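PDB 6SSH: GTPase activator-like protein from Chaetomium thermophilum, which probably acts as a GTPase activator, the chain described here being its Rap/ran-GAP-type GAP domain, cut from a longer TSC2-like protein. Local coordinates for residues Asn125-Val130 against Val158-Gln163. Residues are numbered along the deposited sequence; the frame is centred on the assembly and turned at random.
Sequences NYVYIV and VQVMSQ
Y128 and M161 form a hydrogen-bonded pair of an antiparallel beta pairing, Y128 N reaching M161 O at 2.8 Å and M161 N returning to Y128 O; V130 and Q159 repeat the exchange two residues on, past the non-hydrogen-bonded pair I129-V160. Where the regular pairing ends, Q163 carries it on twice: its backbone N donates to Y126 O, and its chain bends at chi2 (-74°), turning CD back toward segment 125-130, where NE2 donates to N125 O at 2.9 Å, the carbonyl oxygen lying close to the plane of the Q163 amide. N125 also braces its own segment, since its OD1 accepts Y128 OH at 2.6 Å on a lone pair in the carbonyl plane, while its ND2 donates to I99 O. Apolar contacts line both faces. On the sheet face of V127 and I129, V127 CG1 meets V160 CG1 at 3.7 Å, whereas I129 CG2 and V158 CG1 lie alongside each other, 4.0 Å apart. On the sheet face that carries Y128, V130 CG2 meets M161 SD at 4.1 Å. The pairing exemplifies antiparallel neighbours in the GAP domain's mixed sheet: strand 104-109 runs parallel to 127-134 on its other edge, strand 176-179 follows 155-162, helix 183-201 packs against Y126, I129, V158 and Q163, and F115 and F117 meet the Y128 ring.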
loop_
_atom_site.group_PDB
_atom_site.type_symbol
_atom_site.label_atom_id
_atom_site.label_comp_id
_atom_site.label_asym_id
_atom_site.label_seq_id
_atom_site.Cartn_x
_atom_site.Cartn_y
_atom_site.Cartn_z
ATOM N N ASN A 125 -0.736 1.149 13.005
ATOM C CA ASN A 125 -1.404 0.592 11.846
ATOM C C ASN A 125 -2.838 0.279 12.222
ATOM O O ASN A 125 -3.102 -0.625 13.003
ATOM C CB ASN A 125 -0.755 -0.660 11.322
ATOM C CG ASN A 125 0.552 -0.429 10.523
ATOM O OD1 ASN A 125 1.047 -1.397 9.951
ATOM N ND2 ASN A 125 1.046 0.774 10.431
ATOM N N TYR A 126 -3.771 1.053 11.717
ATOM C CA TYR A 126 -5.166 0.889 12.063
ATOM C C TYR A 126 -5.915 0.082 11.026
ATOM O O TYR A 126 -6.845 -0.616 11.428
ATOM C CB TYR A 126 -5.854 2.247 12.139
ATOM C CG TYR A 126 -5.290 3.190 13.176
ATOM C CD1 TYR A 126 -4.568 2.736 14.263
ATOM C CD2 TYR A 126 -5.548 4.545 13.081
ATOM C CE1 TYR A 126 -4.077 3.651 15.208
ATOM C CE2 TYR A 126 -5.032 5.461 13.996
ATOM C CZ TYR A 126 -4.310 5.005 15.049
ATOM O OH TYR A 126 -3.835 5.927 15.981
ATOM N N VAL A 127 -5.584 0.185 9.752
ATOM C CA VAL A 127 -6.343 -0.394 8.642
ATOM C C VAL A 127 -5.411 -0.975 7.617
ATOM O O VAL A 127 -4.437 -0.286 7.224
ATOM C CB VAL A 127 -7.187 0.723 7.907
ATOM C CG1 VAL A 127 -7.988 0.112 6.729
ATOM C CG2 VAL A 127 -8.148 1.420 8.889
ATOM N N TYR A 128 -5.715 -2.180 7.142
ATOM C CA TYR A 128 -5.090 -2.786 5.974
ATOM C C TYR A 128 -6.175 -2.992 4.912
ATOM O O TYR A 128 -7.263 -3.536 5.192
ATOM C CB TYR A 128 -4.432 -4.134 6.290
ATOM C CG TYR A 128 -3.305 -4.016 7.291
ATOM C CD1 TYR A 128 -3.485 -4.441 8.597
ATOM C CD2 TYR A 128 -2.102 -3.396 6.930
ATOM C CE1 TYR A 128 -2.503 -4.348 9.521
ATOM C CE2 TYR A 128 -1.098 -3.280 7.875
ATOM C CZ TYR A 128 -1.325 -3.723 9.144
ATOM O OH TYR A 128 -0.336 -3.625 10.154
ATOM N N ILE A 129 -5.912 -2.546 3.707
ATOM C CA ILE A 129 -6.739 -2.776 2.518
ATOM C C ILE A 129 -6.087 -3.889 1.767
ATOM O O ILE A 129 -4.988 -3.685 1.199
ATOM C CB ILE A 129 -6.894 -1.541 1.666
ATOM C CG1 ILE A 129 -7.586 -0.440 2.446
ATOM C CG2 ILE A 129 -7.657 -1.853 0.371
ATOM C CD1 ILE A 129 -7.396 0.910 1.911
ATOM N N VAL A 130 -6.600 -5.108 1.845
ATOM C CA VAL A 130 -5.919 -6.307 1.367
ATOM C C VAL A 130 -6.451 -6.718 0.003
ATOM O O VAL A 130 -7.673 -6.952 -0.146
ATOM C CB VAL A 130 -6.037 -7.442 2.342
ATOM C CG1 VAL A 130 -5.241 -8.588 1.863
ATOM C CG2 VAL A 130 -5.624 -7.025 3.751
ATOM N N VAL A 158 -10.979 -7.766 -2.561
ATOM C CA VAL A 158 -10.545 -6.648 -1.733
ATOM C C VAL A 158 -11.241 -6.750 -0.402
ATOM O O VAL A 158 -12.479 -6.890 -0.378
ATOM C CB VAL A 158 -10.860 -5.247 -2.360
ATOM C CG1 VAL A 158 -10.373 -4.163 -1.416
ATOM C CG2 VAL A 158 -10.225 -5.112 -3.711
ATOM N N GLN A 159 -10.498 -6.763 0.689
ATOM C CA GLN A 159 -11.015 -6.884 2.046
ATOM C C GLN A 159 -10.368 -5.853 2.943
ATOM O O GLN A 159 -9.135 -5.614 2.875
ATOM C CB GLN A 159 -10.723 -8.273 2.584
ATOM C CG GLN A 159 -11.210 -8.548 4.012
ATOM C CD GLN A 159 -11.008 -10.020 4.446
ATOM O OE1 GLN A 159 -10.659 -10.884 3.642
ATOM N NE2 GLN A 159 -11.213 -10.288 5.730
ATOM N N VAL A 160 -11.128 -5.199 3.780
ATOM C CA VAL A 160 -10.569 -4.248 4.723
ATOM C C VAL A 160 -10.452 -4.973 6.045
ATOM O O VAL A 160 -11.428 -5.651 6.509
ATOM C CB VAL A 160 -11.405 -2.974 4.815
ATOM C CG1 VAL A 160 -10.902 -1.996 5.899
ATOM C CG2 VAL A 160 -11.511 -2.311 3.509
ATOM N N MET A 161 -9.292 -4.862 6.691
ATOM C CA MET A 161 -9.038 -5.452 8.002
ATOM C C MET A 161 -8.608 -4.347 8.917
ATOM O O MET A 161 -7.688 -3.620 8.582
ATOM C CB MET A 161 -7.961 -6.524 7.956
ATOM C CG MET A 161 -8.345 -7.713 7.139
ATOM S SD MET A 161 -7.069 -8.954 7.099
ATOM C CE MET A 161 -6.666 -9.218 8.809
ATOM N N SER A 162 -9.274 -4.136 10.032
ATOM C CA SER A 162 -8.931 -3.006 10.898
ATOM C C SER A 162 -8.917 -3.389 12.348
ATOM O O SER A 162 -9.451 -4.455 12.750
ATOM C CB SER A 162 -9.907 -1.854 10.694
ATOM O OG SER A 162 -11.237 -2.244 11.035
ATOM N N GLN A 163 -8.316 -2.530 13.168
ATOM C CA GLN A 163 -8.320 -2.766 14.616
ATOM C C GLN A 163 -9.736 -2.952 15.161
ATOM O O GLN A 163 -10.711 -2.426 14.624
ATOM C CB GLN A 163 -7.725 -1.560 15.323
ATOM C CG GLN A 163 -6.319 -1.272 14.992
ATOM C CD GLN A 163 -5.401 -2.219 15.613
ATOM O OE1 GLN A 163 -5.795 -3.021 16.454
ATOM N NE2 GLN A 163 -4.129 -2.128 15.243
#